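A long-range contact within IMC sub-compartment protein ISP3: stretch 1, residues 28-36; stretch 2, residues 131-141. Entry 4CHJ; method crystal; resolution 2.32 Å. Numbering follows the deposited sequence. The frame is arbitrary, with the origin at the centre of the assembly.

Stretch 1 (28-36) IQVSKEAFD
Stretch 2 (131-141) ITDAQCFVSFL

Helices can pack against a partner through van der Waals packing, in which apolar side chains meet one another and also oxygen atoms of the second helix, with the hydrogen bonds described here lying within each stretch, and ISP3 offers a worked example. Residues 131-141 are helical; in 28-36 an extended segment (Val30 phi/psi -115/143°) turns at Ser31 (-66/151°) into a helix from Lys32. The helix axes approach to 9.6 Å and cross at -84°, nearly perpendicular. Register is set by CA-CA distances of 5.5 Å for Phe35-Cys136 and 6.4 Å for Ile28-Gln135.

No hydrogen bond spans the contact, which buries 470 Å² summed over both sides; packing without hydrogen bonds carries it. Ile28 (chi1 m, chi2 m) puts CG1 3.9 Å from Val138 CG1 (chi1 t) and CG2 3.6 Å from Ser139 OG. Val30 (p) sets CG2 3.9 Å from Cys136 SG (m), and Ala34 CB lies 4.0 Å from Thr132 CG2 (m).

The aromatic contacts centre on Phe35 (chi1 t, chi2 81°). Its CB points sideways, yet the ring reaches across: CE1 lies 3.9 Å from Phe140 CB and 3.4 Å from Cys136 O, which meets the ring edge.

The hydrogen bonds described here lie within each stretch. Ser31 OG (p) caps the first helix, accepting from Ala34 N at 2.6 Å, and Phe35 N donates to Ser31 O at 3.0 Å. In the second helix, Cys136 N donates to Thr132 O at 2.9 Å and Phe140 N to Cys136 O at 2.8 Å.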

ATOM      1  N   ILE A  28     -11.393   7.724  -4.150  1.00 87.26           N
ATOM      2  CA  ILE A  28     -11.587   6.658  -3.162  1.00 87.08           C
ATOM      3  C   ILE A  28     -12.859   6.904  -2.358  1.00 87.83           C
ATOM      4  O   ILE A  28     -12.959   7.859  -1.580  1.00 83.43           O
ATOM      5  CB  ILE A  28     -10.372   6.531  -2.194  1.00 86.45           C
ATOM      6  CG1 ILE A  28      -9.074   6.337  -2.980  1.00 86.62           C
ATOM      7  CG2 ILE A  28     -10.558   5.363  -1.227  1.00 80.91           C
ATOM      8  CD1 ILE A  28      -9.121   5.188  -3.966  1.00 79.31           C
ATOM      9  N   GLN A  29     -13.849   6.060  -2.592  1.00 92.80           N
ATOM     10  CA  GLN A  29     -14.995   5.972  -1.717  1.00 88.97           C
ATOM     11  C   GLN A  29     -15.118   4.528  -1.279  1.00 89.01           C
ATOM     12  O   GLN A  29     -15.667   3.680  -1.995  1.00 96.36           O
ATOM     13  CB  GLN A  29     -16.259   6.424  -2.444  1.00 92.76           C
ATOM     14  CG  GLN A  29     -17.053   7.484  -1.704  1.00 92.80           C
ATOM     15  CD  GLN A  29     -18.128   8.104  -2.576  1.00101.33           C
ATOM     16  OE1 GLN A  29     -18.108   7.962  -3.801  1.00 91.34           O
ATOM     17  NE2 GLN A  29     -19.081   8.792  -1.948  1.00110.05           N
ATOM     18  N   VAL A  30     -14.527   4.231  -0.138  1.00 77.26           N
ATOM     19  CA  VAL A  30     -14.655   2.923   0.432  1.00 65.75           C
ATOM     20  C   VAL A  30     -15.404   3.040   1.751  1.00 60.45           C
ATOM     21  O   VAL A  30     -15.238   4.024   2.487  1.00 54.46           O
ATOM     22  CB  VAL A  30     -13.282   2.249   0.627  1.00 66.56           C
ATOM     23  CG1 VAL A  30     -12.540   2.835   1.826  1.00 66.04           C
ATOM     24  CG2 VAL A  30     -13.456   0.746   0.779  1.00 63.64           C
ATOM     25  N   SER A  31     -16.244   2.043   2.029  1.00 52.63           N
ATOM     26  CA  SER A  31     -17.059   2.046   3.222  1.00 53.57           C
ATOM     27  C   SER A  31     -16.157   1.937   4.437  1.00 53.96           C
ATOM     28  O   SER A  31     -15.059   1.348   4.369  1.00 55.25           O
ATOM     29  CB  SER A  31     -18.018   0.878   3.211  1.00 50.38           C
ATOM     30  OG  SER A  31     -17.405  -0.235   3.828  1.00 57.36           O
ATOM     31  N   LYS A  32     -16.632   2.498   5.543  1.00 52.58           N
ATOM     32  CA  LYS A  32     -15.982   2.393   6.836  1.00 51.73           C
ATOM     33  C   LYS A  32     -15.949   0.949   7.308  1.00 52.62           C
ATOM     34  O   LYS A  32     -14.985   0.512   7.912  1.00 51.84           O
ATOM     35  CB  LYS A  32     -16.694   3.266   7.862  1.00 58.86           C
ATOM     36  CG  LYS A  32     -15.907   3.507   9.138  1.00 63.61           C
ATOM     37  CD  LYS A  32     -16.405   2.619  10.262  1.00 65.92           C
ATOM     38  CE  LYS A  32     -16.258   3.288  11.614  1.00 70.19           C
ATOM     39  NZ  LYS A  32     -16.852   2.468  12.703  1.00 70.56           N
ATOM     40  N   GLU A  33     -17.021   0.215   7.055  1.00 53.71           N
ATOM     41  CA  GLU A  33     -17.066  -1.187   7.436  1.00 59.91           C
ATOM     42  C   GLU A  33     -16.010  -1.974   6.694  1.00 61.66           C
ATOM     43  O   GLU A  33     -15.362  -2.844   7.264  1.00 53.12           O
ATOM     44  CB  GLU A  33     -18.439  -1.787   7.149  1.00 70.41           C
ATOM     45  CG  GLU A  33     -19.524  -1.347   8.113  1.00 80.35           C
ATOM     46  CD  GLU A  33     -19.348  -1.922   9.503  1.00 91.10           C
ATOM     47  OE1 GLU A  33     -18.669  -1.285  10.330  1.00 98.85           O
ATOM     48  OE2 GLU A  33     -19.899  -3.007   9.771  1.00 80.14           O
ATOM     49  N   ALA A  34     -15.854  -1.677   5.412  1.00 56.06           N
ATOM     50  CA  ALA A  34     -14.843  -2.341   4.614  1.00 56.41           C
ATOM     51  C   ALA A  34     -13.451  -2.023   5.116  1.00 50.79           C
ATOM     52  O   ALA A  34     -12.640  -2.919   5.285  1.00 55.54           O
ATOM     53  CB  ALA A  34     -14.983  -1.946   3.160  1.00 60.49           C
ATOM     54  N   PHE A  35     -13.191  -0.755   5.407  1.00 51.68           N
ATOM     55  CA  PHE A  35     -11.895  -0.358   5.986  1.00 53.61           C
ATOM     56  C   PHE A  35     -11.614  -1.058   7.311  1.00 54.83           C
ATOM     57  O   PHE A  35     -10.479  -1.505   7.564  1.00 54.52           O
ATOM     58  CB  PHE A  35     -11.776   1.172   6.165  1.00 55.21           C
ATOM     59  CG  PHE A  35     -10.420   1.604   6.650  1.00 53.34           C
ATOM     60  CD1 PHE A  35      -9.366   1.733   5.767  1.00 60.40           C
ATOM     61  CD2 PHE A  35     -10.172   1.746   7.995  1.00 53.50           C
ATOM     62  CE1 PHE A  35      -8.098   2.046   6.213  1.00 55.93           C
ATOM     63  CE2 PHE A  35      -8.909   2.078   8.447  1.00 51.44           C
ATOM     64  CZ  PHE A  35      -7.871   2.221   7.555  1.00 54.83           C
ATOM     65  N   ASP A  36     -12.637  -1.127   8.169  1.00 61.21           N
ATOM     66  CA  ASP A  36     -12.484  -1.702   9.512  1.00 56.06           C
ATOM     67  C   ASP A  36     -12.136  -3.182   9.437  1.00 55.46           C
ATOM     68  O   ASP A  36     -11.303  -3.684  10.215  1.00 56.19           O
ATOM     69  CB  ASP A  36     -13.783  -1.537  10.315  1.00 67.83           C
ATOM     70  CG  ASP A  36     -14.006  -0.125  10.794  1.00 63.50           C
ATOM     71  OD1 ASP A  36     -13.062   0.691  10.753  1.00 61.81           O
ATOM     72  OD2 ASP A  36     -15.144   0.164  11.223  1.00 78.26           O
ATOM     73  N   ILE A 131     -10.208  -4.973  -5.218  1.00 51.23           N
ATOM     74  CA  ILE A 131     -10.128  -3.526  -5.393  1.00 56.40           C
ATOM     75  C   ILE A 131     -10.344  -2.825  -4.075  1.00 59.96           C
ATOM     76  O   ILE A 131      -9.674  -1.839  -3.747  1.00 60.00           O
ATOM     77  CB  ILE A 131     -11.195  -3.029  -6.376  1.00 55.54           C
ATOM     78  CG1 ILE A 131     -11.045  -3.753  -7.713  1.00 64.31           C
ATOM     79  CG2 ILE A 131     -11.059  -1.528  -6.576  1.00 59.21           C
ATOM     80  CD1 ILE A 131     -11.816  -3.139  -8.872  1.00 66.18           C
ATOM     81  N   THR A 132     -11.321  -3.336  -3.349  1.00 55.52           N
ATOM     82  CA  THR A 132     -11.714  -2.823  -2.071  1.00 53.38           C
ATOM     83  C   THR A 132     -10.545  -2.769  -1.109  1.00 46.06           C
ATOM     84  O   THR A 132     -10.309  -1.747  -0.446  1.00 45.09           O
ATOM     85  CB  THR A 132     -12.799  -3.748  -1.488  1.00 59.80           C
ATOM     86  OG1 THR A 132     -14.014  -3.557  -2.230  1.00 53.25           O
ATOM     87  CG2 THR A 132     -13.020  -3.492   0.029  1.00 54.78           C
ATOM     88  N   ASP A 133      -9.864  -3.896  -0.980  1.00 40.68           N
ATOM     89  CA  ASP A 133      -8.651  -3.990  -0.177  1.00 44.37           C
ATOM     90  C   ASP A 133      -7.584  -2.985  -0.604  1.00 47.53           C
ATOM     91  O   ASP A 133      -6.925  -2.367   0.236  1.00 46.11           O
ATOM     92  CB  ASP A 133      -8.095  -5.403  -0.246  1.00 50.90           C
ATOM     93  CG  ASP A 133      -8.776  -6.336   0.733  1.00 54.06           C
ATOM     94  OD1 ASP A 133      -9.713  -5.879   1.437  1.00 56.82           O
ATOM     95  OD2 ASP A 133      -8.348  -7.499   0.851  1.00 57.26           O
ATOM     96  N   ALA A 134      -7.449  -2.793  -1.911  1.00 50.90           N
ATOM     97  CA  ALA A 134      -6.431  -1.896  -2.445  1.00 48.59           C
ATOM     98  C   ALA A 134      -6.796  -0.489  -2.041  1.00 49.18           C
ATOM     99  O   ALA A 134      -5.962   0.273  -1.579  1.00 51.55           O
ATOM    100  CB  ALA A 134      -6.367  -2.014  -3.956  1.00 41.44           C
ATOM    101  N   GLN A 135      -8.077  -0.176  -2.153  1.00 49.89           N
ATOM    102  CA  GLN A 135      -8.567   1.149  -1.827  1.00 52.76           C
ATOM    103  C   GLN A 135      -8.516   1.428  -0.328  1.00 50.34           C
ATOM    104  O   GLN A 135      -8.293   2.567   0.076  1.00 53.92           O
ATOM    105  CB  GLN A 135      -9.973   1.335  -2.382  1.00 63.05           C
ATOM    106  CG  GLN A 135     -10.019   1.152  -3.891  1.00 64.86           C
ATOM    107  CD  GLN A 135     -11.289   1.675  -4.523  1.00 68.80           C
ATOM    108  OE1 GLN A 135     -12.333   1.764  -3.878  1.00 69.30           O
ATOM    109  NE2 GLN A 135     -11.215   1.979  -5.811  1.00 67.91           N
ATOM    110  N   CYS A 136      -8.610   0.383   0.487  1.00 49.90           N
ATOM    111  CA  CYS A 136      -8.359   0.509   1.926  1.00 50.18           C
ATOM    112  C   CYS A 136      -6.908   0.797   2.246  1.00 48.71           C
ATOM    113  O   CYS A 136      -6.601   1.558   3.173  1.00 50.74           O
ATOM    114  CB  CYS A 136      -8.778  -0.764   2.663  1.00 51.31           C
ATOM    115  SG  CYS A 136     -10.565  -1.004   2.693  1.00 54.50           S
ATOM    116  N   PHE A 137      -5.998   0.134   1.545  1.00 46.70           N
ATOM    117  CA  PHE A 137      -4.587   0.337   1.814  1.00 40.72           C
ATOM    118  C   PHE A 137      -4.252   1.764   1.417  1.00 36.94           C
ATOM    119  O   PHE A 137      -3.590   2.498   2.162  1.00 38.89           O
ATOM    120  CB  PHE A 137      -3.778  -0.679   1.047  1.00 45.21           C
ATOM    121  CG  PHE A 137      -2.317  -0.576   1.268  1.00 46.66           C
ATOM    122  CD1 PHE A 137      -1.775  -0.830   2.498  1.00 48.61           C
ATOM    123  CD2 PHE A 137      -1.467  -0.238   0.219  1.00 51.71           C
ATOM    124  CE1 PHE A 137      -0.416  -0.723   2.701  1.00 50.07           C
ATOM    125  CE2 PHE A 137      -0.105  -0.152   0.415  1.00 48.09           C
ATOM    126  CZ  PHE A 137       0.419  -0.403   1.653  1.00 46.14           C
ATOM    127  N   VAL A 138      -4.863   2.220   0.330  1.00 36.59           N
ATOM    128  CA  VAL A 138      -4.713   3.611  -0.087  1.00 44.49           C
ATOM    129  C   VAL A 138      -5.147   4.602   1.039  1.00 47.74           C
ATOM    130  O   VAL A 138      -4.433   5.578   1.351  1.00 51.45           O
ATOM    131  CB  VAL A 138      -5.468   3.896  -1.421  1.00 48.17           C
ATOM    132  CG1 VAL A 138      -5.466   5.387  -1.743  1.00 49.26           C
ATOM    133  CG2 VAL A 138      -4.822   3.153  -2.583  1.00 51.99           C
ATOM    134  N   SER A 139      -6.274   4.323   1.678  1.00 52.69           N
ATOM    135  CA  SER A 139      -6.792   5.203   2.730  1.00 53.10           C
ATOM    136  C   SER A 139      -5.937   5.114   3.966  1.00 45.82           C
ATOM    137  O   SER A 139      -5.684   6.117   4.618  1.00 52.66           O
ATOM    138  CB  SER A 139      -8.229   4.845   3.063  1.00 54.04           C
ATOM    139  OG  SER A 139      -9.077   5.309   2.034  1.00 66.96           O
ATOM    140  N   PHE A 140      -5.464   3.915   4.277  1.00 42.73           N
ATOM    141  CA  PHE A 140      -4.583   3.743   5.416  1.00 45.44           C
ATOM    142  C   PHE A 140      -3.294   4.528   5.199  1.00 51.09           C
ATOM    143  O   PHE A 140      -2.815   5.211   6.096  1.00 63.01           O
ATOM    144  CB  PHE A 140      -4.279   2.258   5.616  1.00 44.47           C
ATOM    145  CG  PHE A 140      -3.096   1.994   6.494  1.00 50.34           C
ATOM    146  CD1 PHE A 140      -3.103   2.376   7.818  1.00 49.24           C
ATOM    147  CD2 PHE A 140      -1.973   1.368   5.989  1.00 58.86           C
ATOM    148  CE1 PHE A 140      -2.014   2.137   8.629  1.00 55.79           C
ATOM    149  CE2 PHE A 140      -0.879   1.124   6.793  1.00 60.13           C
ATOM    150  CZ  PHE A 140      -0.899   1.509   8.115  1.00 60.55           C
ATOM    151  N   LEU A 141      -2.755   4.444   3.989  1.00 56.43           N
ATOM    152  CA  LEU A 141      -1.534   5.154   3.638  1.00 52.22           C
ATOM    153  C   LEU A 141      -1.751   6.653   3.716  1.00 48.49           C
ATOM    154  O   LEU A 141      -0.881   7.393   4.155  1.00 56.99           O
ATOM    155  CB  LEU A 141      -1.057   4.761   2.240  1.00 48.94           C
ATOM    156  CG  LEU A 141      -0.420   3.381   2.103  1.00 50.23           C
ATOM    157  CD1 LEU A 141       0.205   3.214   0.730  1.00 50.52           C
ATOM    158  CD2 LEU A 141       0.610   3.157   3.195  1.00 47.32           C
TER